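Local coordinates for protein KLLA0E08119p (Kluyveromyces lactis, PDB 3VA7) that probably carboxylates urea to urea-1-carboxylate using ATP, bicarbonate and a tethered biotin, the first step of urea breakdown by the allophanate route, at residues A[478-489]-A[530-541]; A[545-554]-A[582-593]. One frame throughout, in Å; residues are numbered along the deposited sequence.

Interaction 1: A[478-489]-A[530-541]; sequences FEVLAPGANTSV and LEITLNGPKLLF
Phe478 packs against Leu539, Phe541 and Leu530, and its side chain links two strand ladders. Its CB sits over the centre of the Phe541 ring, 4.0 Å from the centroid, a CH-pi contact through the ring face. The two rings themselves are inclined by 30° and so offset that little of one covers the other. From CB, a first torsion of 69° sets CG between the backbone N and the carbonyl carbon, turning the ring toward Leu539 on the partner strand. There CD1 and CE1 meet both methyls of Leu539, with Phe478 CE1 3.6 Å from Leu539 CD1. At the far end Phe478 CZ reaches Leu530 CD1 at 3.8 Å, and that methyl also touches CG2 of Thr487.

The backbones pair twice. Glu479 and Leu540 exchange two hydrogen bonds; then Leu481 and Ala482 both turn their N-H groups to Lys538 O, the Leu481 bond being weak, which makes a classic beta bulge. After the loop, Ser488 and Glu531 form a second hydrogen-bonded pair. Thr487 OG1 spans the loop between the ladders, donating to Pro483 O at 2.7 Å and accepting from a water that also takes N-H groups from Asn486 and Thr533 and donates to Asn535 O. Gly484 packs so closely on Asn535 and Gly536 that a side chain would collide with their backbone.

The chain turns a corner at Leu481, and each segment passes by a loop from a six-stranded antiparallel sheet (477-480, 538-541) to a five-stranded one (488-490, 529-533); Phe478 on Leu530 spans the two, consistent with a beta sandwich.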
loop_
_atom_site.group_PDB
_atom_site.type_symbol
_atom_site.label_atom_id
_atom_site.label_comp_id
_atom_site.label_asym_id
_atom_site.label_seq_id
_atom_site.Cartn_x
_atom_site.Cartn_y
_atom_site.Cartn_z
ATOM N N PHE A 478 -6.126 8.883 -18.552
ATOM C CA PHE A 478 -6.923 10.043 -18.154
ATOM C C PHE A 478 -6.269 10.844 -17.029
ATOM O O PHE A 478 -5.230 10.473 -16.555
ATOM C CB PHE A 478 -8.413 9.688 -17.926
ATOM C CG PHE A 478 -8.684 8.835 -16.723
ATOM C CD1 PHE A 478 -8.952 9.421 -15.483
ATOM C CD2 PHE A 478 -8.716 7.458 -16.831
ATOM C CE1 PHE A 478 -9.238 8.646 -14.364
ATOM C CE2 PHE A 478 -9.004 6.660 -15.720
ATOM C CZ PHE A 478 -9.273 7.265 -14.486
ATOM N N GLU A 479 -6.857 11.945 -16.610
ATOM C CA GLU A 479 -6.224 12.788 -15.612
ATOM C C GLU A 479 -7.293 13.303 -14.694
ATOM O O GLU A 479 -8.350 13.696 -15.143
ATOM C CB GLU A 479 -5.479 13.958 -16.284
ATOM C CG GLU A 479 -4.869 14.993 -15.305
ATOM C CD GLU A 479 -4.220 16.213 -15.996
ATOM O OE1 GLU A 479 -3.990 17.244 -15.291
ATOM O OE2 GLU A 479 -3.948 16.121 -17.230
ATOM N N VAL A 480 -7.003 13.335 -13.407
ATOM C CA VAL A 480 -8.007 13.680 -12.443
ATOM C C VAL A 480 -8.053 15.193 -12.185
ATOM O O VAL A 480 -7.248 15.739 -11.402
ATOM C CB VAL A 480 -7.759 12.921 -11.131
ATOM C CG1 VAL A 480 -8.804 13.302 -10.098
ATOM C CG2 VAL A 480 -7.750 11.420 -11.379
ATOM N N LEU A 481 -8.995 15.873 -12.824
ATOM C CA LEU A 481 -9.182 17.304 -12.566
ATOM C C LEU A 481 -9.762 17.565 -11.196
ATOM O O LEU A 481 -9.559 18.649 -10.657
ATOM C CB LEU A 481 -10.115 17.939 -13.596
ATOM C CG LEU A 481 -9.630 18.471 -14.950
ATOM C CD1 LEU A 481 -8.198 18.085 -15.286
ATOM C CD2 LEU A 481 -10.629 17.993 -16.014
ATOM N N ALA A 482 -10.527 16.600 -10.664
ATOM C CA ALA A 482 -11.093 16.644 -9.298
ATOM C C ALA A 482 -11.360 15.182 -8.857
ATOM O O ALA A 482 -11.731 14.362 -9.700
ATOM C CB ALA A 482 -12.347 17.429 -9.286
ATOM N N PRO A 483 -11.166 14.847 -7.552
ATOM C CA PRO A 483 -11.129 13.405 -7.172
ATOM C C PRO A 483 -12.486 12.720 -6.905
ATOM O O PRO A 483 -12.613 11.536 -7.133
ATOM C CB PRO A 483 -10.285 13.400 -5.879
ATOM C CG PRO A 483 -10.561 14.759 -5.229
ATOM C CD PRO A 483 -10.851 15.733 -6.407
ATOM N N GLY A 484 -13.476 13.465 -6.427
ATOM C CA GLY A 484 -14.687 12.870 -5.874
ATOM C C GLY A 484 -14.380 12.488 -4.453
ATOM O O GLY A 484 -13.210 12.411 -4.091
ATOM N N ALA A 485 -15.408 12.257 -3.642
ATOM C CA ALA A 485 -15.233 11.963 -2.228
ATOM C C ALA A 485 -14.433 10.681 -1.886
ATOM O O ALA A 485 -13.814 10.612 -0.806
ATOM C CB ALA A 485 -16.580 11.895 -1.574
ATOM N N ASN A 486 -14.492 9.655 -2.748
ATOM C CA ASN A 486 -13.856 8.384 -2.474
ATOM C C ASN A 486 -13.812 7.481 -3.683
ATOM O O ASN A 486 -14.505 6.452 -3.751
ATOM C CB ASN A 486 -14.558 7.657 -1.321
ATOM C CG ASN A 486 -13.565 7.090 -0.310
ATOM O OD1 ASN A 486 -13.315 5.887 -0.266
ATOM N ND2 ASN A 486 -12.970 7.976 0.483
ATOM N N THR A 487 -12.957 7.839 -4.622
ATOM C CA THR A 487 -12.925 7.176 -5.903
ATOM C C THR A 487 -11.749 6.193 -5.950
ATOM O O THR A 487 -10.612 6.625 -5.787
ATOM C CB THR A 487 -12.830 8.266 -7.001
ATOM O OG1 THR A 487 -13.911 9.186 -6.789
ATOM C CG2 THR A 487 -12.926 7.716 -8.422
ATOM N N SER A 488 -12.021 4.897 -6.176
ATOM C CA SER A 488 -11.002 3.838 -6.165
ATOM C C SER A 488 -11.070 2.896 -7.355
ATOM O O SER A 488 -12.169 2.471 -7.759
ATOM C CB SER A 488 -11.112 2.981 -4.906
ATOM O OG SER A 488 -12.410 2.467 -4.698
ATOM N N VAL A 489 -9.902 2.546 -7.899
ATOM C CA VAL A 489 -9.815 1.457 -8.824
ATOM C C VAL A 489 -10.211 0.192 -8.119
ATOM O O VAL A 489 -9.685 -0.073 -7.056
ATOM C CB VAL A 489 -8.399 1.217 -9.243
ATOM C CG1 VAL A 489 -8.328 -0.008 -10.215
ATOM C CG2 VAL A 489 -7.827 2.478 -9.827
ATOM N N LEU A 530 -13.748 2.254 -11.972
ATOM C CA LEU A 530 -13.763 3.088 -10.757
ATOM C C LEU A 530 -15.051 2.960 -9.965
ATOM O O LEU A 530 -16.148 3.012 -10.512
ATOM C CB LEU A 530 -13.513 4.570 -11.062
ATOM C CG LEU A 530 -12.229 4.970 -11.834
ATOM C CD1 LEU A 530 -12.266 6.453 -12.207
ATOM C CD2 LEU A 530 -10.941 4.581 -11.055
ATOM N N GLU A 531 -14.914 2.772 -8.666
ATOM C CA GLU A 531 -16.033 2.874 -7.768
ATOM C C GLU A 531 -16.080 4.306 -7.311
ATOM O O GLU A 531 -15.089 4.815 -6.714
ATOM C CB GLU A 531 -15.833 1.980 -6.545
ATOM C CG GLU A 531 -16.860 2.197 -5.470
ATOM C CD GLU A 531 -16.876 1.053 -4.493
ATOM O OE1 GLU A 531 -16.389 1.235 -3.351
ATOM O OE2 GLU A 531 -17.368 -0.043 -4.852
ATOM N N ILE A 532 -17.219 4.948 -7.608
ATOM C CA ILE A 532 -17.534 6.277 -7.094
ATOM C C ILE A 532 -18.447 6.174 -5.898
ATOM O O ILE A 532 -19.478 5.545 -5.968
ATOM C CB ILE A 532 -18.190 7.150 -8.183
ATOM C CG1 ILE A 532 -17.092 7.731 -9.064
ATOM C CG2 ILE A 532 -18.994 8.339 -7.612
ATOM C CD1 ILE A 532 -17.085 7.248 -10.452
ATOM N N THR A 533 -18.087 6.848 -4.824
ATOM C CA THR A 533 -18.894 6.867 -3.636
ATOM C C THR A 533 -19.354 8.293 -3.301
ATOM O O THR A 533 -18.509 9.155 -3.074
ATOM C CB THR A 533 -18.059 6.388 -2.398
ATOM O OG1 THR A 533 -17.259 5.230 -2.724
ATOM C CG2 THR A 533 -18.964 6.187 -1.132
ATOM N N LEU A 534 -20.670 8.498 -3.169
ATOM C CA LEU A 534 -21.312 9.791 -2.774
ATOM C C LEU A 534 -21.216 10.972 -3.778
ATOM O O LEU A 534 -22.220 11.576 -4.058
ATOM C CB LEU A 534 -20.970 10.209 -1.367
ATOM C CG LEU A 534 -21.608 9.318 -0.279
ATOM C CD1 LEU A 534 -21.095 9.763 1.122
ATOM C CD2 LEU A 534 -23.136 9.278 -0.311
ATOM N N ASN A 535 -20.045 11.267 -4.337
ATOM C CA ASN A 535 -19.940 12.126 -5.520
ATOM C C ASN A 535 -18.653 11.860 -6.278
ATOM O O ASN A 535 -17.640 11.499 -5.670
ATOM C CB ASN A 535 -20.035 13.621 -5.161
ATOM C CG ASN A 535 -19.036 14.023 -4.121
ATOM O OD1 ASN A 535 -19.308 13.936 -2.910
ATOM N ND2 ASN A 535 -17.871 14.502 -4.576
ATOM N N GLY A 536 -18.681 12.043 -7.589
ATOM C CA GLY A 536 -17.605 11.527 -8.418
ATOM C C GLY A 536 -16.565 12.544 -8.793
ATOM O O GLY A 536 -16.619 13.664 -8.346
ATOM N N PRO A 537 -15.594 12.140 -9.615
ATOM C CA PRO A 537 -14.442 12.948 -10.064
ATOM C C PRO A 537 -14.772 13.735 -11.310
ATOM O O PRO A 537 -15.757 13.418 -11.959
ATOM C CB PRO A 537 -13.452 11.870 -10.486
ATOM C CG PRO A 537 -14.340 10.783 -11.049
ATOM C CD PRO A 537 -15.489 10.738 -10.077
ATOM N N LYS A 538 -13.975 14.730 -11.677
ATOM C CA LYS A 538 -14.037 15.180 -13.065
ATOM C C LYS A 538 -12.735 14.777 -13.715
ATOM O O LYS A 538 -11.678 14.986 -13.147
ATOM C CB LYS A 538 -14.431 16.678 -13.289
ATOM C CG LYS A 538 -14.162 17.702 -12.166
ATOM C CD LYS A 538 -15.303 18.785 -11.902
ATOM C CE LYS A 538 -15.752 19.619 -13.153
ATOM N NZ LYS A 538 -14.651 20.199 -14.017
ATOM N N LEU A 539 -12.826 14.161 -14.885
ATOM C CA LEU A 539 -11.665 13.591 -15.515
ATOM C C LEU A 539 -11.409 14.187 -16.892
ATOM O O LEU A 539 -12.336 14.391 -17.648
ATOM C CB LEU A 539 -11.852 12.079 -15.668
ATOM C CG LEU A 539 -12.381 11.246 -14.497
ATOM C CD1 LEU A 539 -12.591 9.810 -15.010
ATOM C CD2 LEU A 539 -11.424 11.306 -13.288
ATOM N N LEU A 540 -10.148 14.440 -17.217
ATOM C CA LEU A 540 -9.770 14.868 -18.541
ATOM C C LEU A 540 -9.191 13.675 -19.290
ATOM O O LEU A 540 -8.316 12.986 -18.804
ATOM C CB LEU A 540 -8.753 16.014 -18.468
ATOM C CG LEU A 540 -7.965 16.529 -19.698
ATOM C CD1 LEU A 540 -8.846 16.644 -20.938
ATOM C CD2 LEU A 540 -7.321 17.894 -19.382
ATOM N N PHE A 541 -9.699 13.423 -20.477
ATOM C CA PHE A 541 -9.232 12.288 -21.220
ATOM C C PHE A 541 -8.211 12.735 -22.253
ATOM O O PHE A 541 -8.454 13.715 -22.980
ATOM C CB PHE A 541 -10.408 11.585 -21.876
ATOM C CG PHE A 541 -11.075 10.588 -20.997
ATOM C CD1 PHE A 541 -10.792 9.231 -21.125
ATOM C CD2 PHE A 541 -11.985 10.990 -20.045
ATOM C CE1 PHE A 541 -11.414 8.303 -20.318
ATOM C CE2 PHE A 541 -12.608 10.064 -19.216
ATOM C CZ PHE A 541 -12.324 8.737 -19.340
HETATM O O HOH W 1 -16.127 9.175 -5.294
HETATM O O HOH W 2 -14.533 3.617 -3.734
#

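Interaction 2: A[545-554]-A[582-593]; sequences TVIAVSGGTV and VTVGCRAYLSIR
Ile547 and Ile592 run alongside each other on the same face of the sheet, their CD1 methyls 3.7 Å apart. The CG1 of Ile547 also rests 3.9 Å from Leu590 CD1, and this same leucine methyl meets Val549 CG2 at 3.9 Å. In Leu590, CG is anti to the backbone N (chi1 163°), and the further turn at CG brings CD1 to strand 545-550, where it touches both side chains. Farther along, Ala588 CB meets Val549 CG1 and Val554 CG2, the latter 3.8 Å away. An alanine in place of Ile547 is likely to open a gap beside Ile592 CD1 and Leu590 CD1, leaving those methyls less firmly held.

Around this apolar row runs the backbone ladder. Ala548 pairs with Ser591 and Ser550 with Tyr589, two bonds each; Tyr589 N donates to Ser550 O at 2.7 Å. Beyond them the chain corners at Gly551 and Gly552. A side chain on Gly551 would strike Arg587 O and Ala588 CA, and one on Gly552 would strike Val582 CG1 and Val584 O; Gly552 N still donates to Arg587 O.

The next shell fixes the opposite face. Tyr589 sends its hydroxyl to Glu531, Ser550 OG bonds Asn566, and Ser591 OG bonds the carbonyl of Ala517 in helix 511-520, which covers this side. On the apolar side, Leu577 of strand 576-582 packs on Ile547 and Leu590. The antiparallel pair thus has two unlike faces: a mixed row of Ala548, Ser550, Tyr589 and Ser591 against helix 511-520, and an aliphatic row against a strand of the second sheet, consistent with a beta sandwich in the carboxyltransferase A and B region.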
loop_
_atom_site.group_PDB
_atom_site.type_symbol
_atom_site.label_atom_id
_atom_site.label_comp_id
_atom_site.label_asym_id
_atom_site.label_seq_id
_atom_site.Cartn_x
_atom_site.Cartn_y
_atom_site.Cartn_z
ATOM N N THR A 545 -11.714 6.696 -26.111
ATOM C CA THR A 545 -12.205 5.427 -25.572
ATOM C C THR A 545 -13.725 5.441 -25.463
ATOM O O THR A 545 -14.359 6.415 -25.843
ATOM C CB THR A 545 -11.541 5.132 -24.158
ATOM O OG1 THR A 545 -11.953 3.851 -23.642
ATOM C CG2 THR A 545 -11.850 6.241 -23.155
ATOM N N VAL A 546 -14.283 4.361 -24.917
ATOM C CA VAL A 546 -15.680 4.259 -24.555
ATOM C C VAL A 546 -15.818 4.178 -23.009
ATOM O O VAL A 546 -14.970 3.637 -22.352
ATOM C CB VAL A 546 -16.340 3.018 -25.260
ATOM C CG1 VAL A 546 -17.838 3.008 -25.059
ATOM C CG2 VAL A 546 -15.978 2.938 -26.755
ATOM N N ILE A 547 -16.919 4.682 -22.457
ATOM C CA ILE A 547 -17.135 4.868 -21.032
ATOM C C ILE A 547 -18.555 4.453 -20.710
ATOM O O ILE A 547 -19.419 4.495 -21.579
ATOM C CB ILE A 547 -16.897 6.393 -20.704
ATOM C CG1 ILE A 547 -15.561 6.574 -20.005
ATOM C CG2 ILE A 547 -18.041 7.146 -19.936
ATOM C CD1 ILE A 547 -14.385 6.219 -20.890
ATOM N N ALA A 548 -18.836 4.078 -19.472
ATOM C CA ALA A 548 -20.211 3.891 -19.090
ATOM C C ALA A 548 -20.281 4.108 -17.633
ATOM O O ALA A 548 -19.267 3.996 -16.963
ATOM C CB ALA A 548 -20.644 2.510 -19.421
ATOM N N VAL A 549 -21.463 4.449 -17.127
ATOM C CA VAL A 549 -21.655 4.648 -15.680
ATOM C C VAL A 549 -22.874 3.857 -15.255
ATOM O O VAL A 549 -23.882 3.823 -15.949
ATOM C CB VAL A 549 -21.818 6.131 -15.315
ATOM C CG1 VAL A 549 -21.977 6.316 -13.832
ATOM C CG2 VAL A 549 -20.587 6.913 -15.787
ATOM N N SER A 550 -22.777 3.187 -14.126
ATOM C CA SER A 550 -23.874 2.339 -13.690
ATOM C C SER A 550 -23.904 2.371 -12.183
ATOM O O SER A 550 -22.873 2.664 -11.576
ATOM C CB SER A 550 -23.706 0.900 -14.220
ATOM O OG SER A 550 -24.962 0.242 -14.163
ATOM N N GLY A 551 -25.049 2.079 -11.587
ATOM C CA GLY A 551 -25.152 2.104 -10.168
ATOM C C GLY A 551 -26.210 3.084 -9.732
ATOM O O GLY A 551 -27.317 3.089 -10.260
ATOM N N GLY A 552 -25.872 3.916 -8.742
ATOM C CA GLY A 552 -26.786 4.948 -8.221
ATOM C C GLY A 552 -27.163 5.977 -9.277
ATOM O O GLY A 552 -26.584 6.018 -10.378
ATOM N N THR A 553 -28.162 6.796 -8.963
ATOM C CA THR A 553 -28.481 7.944 -9.822
ATOM C C THR A 553 -27.490 9.080 -9.550
ATOM O O THR A 553 -27.344 9.569 -8.414
ATOM C CB THR A 553 -29.957 8.412 -9.660
ATOM O OG1 THR A 553 -30.799 7.259 -9.538
ATOM C CG2 THR A 553 -30.428 9.209 -10.892
ATOM N N VAL A 554 -26.780 9.450 -10.605
ATOM C CA VAL A 554 -25.825 10.528 -10.541
ATOM C C VAL A 554 -25.933 11.260 -11.853
ATOM O O VAL A 554 -25.905 10.630 -12.929
ATOM C CB VAL A 554 -24.378 10.045 -10.600
ATOM C CG1 VAL A 554 -23.558 10.698 -9.537
ATOM C CG2 VAL A 554 -24.304 8.586 -10.573
ATOM N N VAL A 582 -24.418 11.506 -5.985
ATOM C CA VAL A 582 -25.300 10.369 -6.081
ATOM C C VAL A 582 -26.619 10.684 -5.328
ATOM O O VAL A 582 -26.635 10.808 -4.103
ATOM C CB VAL A 582 -24.628 9.048 -5.581
ATOM C CG1 VAL A 582 -25.511 7.820 -5.880
ATOM C CG2 VAL A 582 -23.227 8.854 -6.194
ATOM N N THR A 583 -27.719 10.801 -6.079
ATOM C CA THR A 583 -29.033 11.177 -5.540
ATOM C C THR A 583 -29.732 9.964 -4.946
ATOM O O THR A 583 -30.423 10.049 -3.948
ATOM C CB THR A 583 -29.840 11.800 -6.703
ATOM O OG1 THR A 583 -29.254 13.055 -6.972
ATOM C CG2 THR A 583 -31.350 12.011 -6.432
ATOM N N VAL A 584 -29.572 8.813 -5.577
ATOM C CA VAL A 584 -30.316 7.660 -5.124
ATOM C C VAL A 584 -29.278 6.599 -4.999
ATOM O O VAL A 584 -28.572 6.344 -5.956
ATOM C CB VAL A 584 -31.445 7.213 -6.144
ATOM C CG1 VAL A 584 -32.458 6.299 -5.437
ATOM C CG2 VAL A 584 -32.149 8.430 -6.808
ATOM N N GLY A 585 -29.181 5.993 -3.823
ATOM C CA GLY A 585 -28.103 5.041 -3.528
ATOM C C GLY A 585 -26.841 5.752 -3.068
ATOM O O GLY A 585 -26.847 6.989 -2.918
ATOM N N CYS A 586 -25.759 4.990 -2.894
ATOM C CA CYS A 586 -24.472 5.501 -2.412
ATOM C C CYS A 586 -23.392 5.552 -3.472
ATOM O O CYS A 586 -22.519 6.422 -3.408
ATOM C CB CYS A 586 -23.975 4.595 -1.273
ATOM S SG CYS A 586 -22.573 5.192 -0.247
ATOM N N ARG A 587 -23.430 4.637 -4.439
ATOM C CA ARG A 587 -22.234 4.360 -5.220
ATOM C C ARG A 587 -22.600 4.180 -6.672
ATOM O O ARG A 587 -23.712 3.680 -6.942
ATOM C CB ARG A 587 -21.520 3.068 -4.707
ATOM C CG ARG A 587 -20.321 3.340 -3.853
ATOM C CD ARG A 587 -19.668 2.183 -3.157
ATOM N NE ARG A 587 -20.331 1.983 -1.902
ATOM C CZ ARG A 587 -19.813 2.190 -0.705
ATOM N NH1 ARG A 587 -18.574 2.607 -0.547
ATOM N NH2 ARG A 587 -20.581 1.974 0.350
ATOM N N ALA A 588 -21.686 4.554 -7.587
ATOM C CA ALA A 588 -21.807 4.272 -9.017
ATOM C C ALA A 588 -20.451 3.790 -9.558
ATOM O O ALA A 588 -19.461 3.821 -8.821
ATOM C CB ALA A 588 -22.243 5.512 -9.771
ATOM N N TYR A 589 -20.395 3.359 -10.830
ATOM C CA TYR A 589 -19.197 2.709 -11.393
ATOM C C TYR A 589 -18.915 3.208 -12.723
ATOM O O TYR A 589 -19.795 3.254 -13.574
ATOM C CB TYR A 589 -19.331 1.170 -11.442
ATOM C CG TYR A 589 -19.424 0.696 -10.050
ATOM C CD1 TYR A 589 -20.665 0.679 -9.387
ATOM C CD2 TYR A 589 -18.247 0.388 -9.328
ATOM C CE1 TYR A 589 -20.718 0.314 -8.014
ATOM C CE2 TYR A 589 -18.307 0.008 -7.997
ATOM C CZ TYR A 589 -19.519 0.007 -7.330
ATOM O OH TYR A 589 -19.561 -0.379 -5.998
ATOM N N LEU A 590 -17.672 3.596 -12.928
ATOM C CA LEU A 590 -17.298 4.181 -14.190
ATOM C C LEU A 590 -16.352 3.286 -14.918
ATOM O O LEU A 590 -15.202 3.171 -14.510
ATOM C CB LEU A 590 -16.647 5.507 -13.928
ATOM C CG LEU A 590 -15.854 6.033 -15.105
ATOM C CD1 LEU A 590 -16.767 6.303 -16.287
ATOM C CD2 LEU A 590 -15.209 7.270 -14.614
ATOM N N SER A 591 -16.806 2.652 -15.988
ATOM C CA SER A 591 -15.952 1.718 -16.702
ATOM C C SER A 591 -15.354 2.335 -17.949
ATOM O O SER A 591 -15.892 3.281 -18.476
ATOM C CB SER A 591 -16.727 0.455 -17.058
ATOM O OG SER A 591 -17.879 0.753 -17.821
ATOM N N ILE A 592 -14.247 1.803 -18.422
ATOM C CA ILE A 592 -13.520 2.373 -19.541
ATOM C C ILE A 592 -13.205 1.154 -20.353
ATOM O O ILE A 592 -12.727 0.173 -19.773
ATOM C CB ILE A 592 -12.123 2.881 -19.154
ATOM C CG1 ILE A 592 -12.095 3.759 -17.891
ATOM C CG2 ILE A 592 -11.430 3.487 -20.328
ATOM C CD1 ILE A 592 -13.218 4.685 -17.721
ATOM N N ARG A 593 -13.504 1.161 -21.652
ATOM C CA ARG A 593 -13.193 0.011 -22.497
ATOM C C ARG A 593 -11.693 -0.331 -22.368
ATOM O O ARG A 593 -10.851 0.553 -22.460
ATOM C CB ARG A 593 -13.600 0.272 -23.970
ATOM C CG ARG A 593 -13.625 -1.010 -24.822
ATOM C CD ARG A 593 -13.800 -0.706 -26.324
ATOM N NE ARG A 593 -13.690 -1.873 -27.197
ATOM C CZ ARG A 593 -14.510 -2.934 -27.169
ATOM N NH1 ARG A 593 -15.507 -2.991 -26.280
ATOM N NH2 ARG A 593 -14.320 -3.962 -28.018
HETATM O O HOH W 3 -9.961 2.519 -25.034
#

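Residues 478-541 of interaction 1 precede residues 545-593 of interaction 2 in the chain, and the centres of the two contacts lie 11 Å apart. Strand 529-533 of the first and strand 587-592 of the second are neighbours in one five-stranded antiparallel sheet, where Ile532 N lies 2.8 Å from Ala588 O, a probable hydrogen bond. A second antiparallel sheet holds strands 477-480, 538-541, 553-558 and 576-582, so both contacts pass from one sheet to the other. Together they join the two layers of one beta unit within the carboxyltransferase part. The side chains of Arg587 and Asn486 lie about 11 Å and 13 Å, respectively, from the bound biotin group.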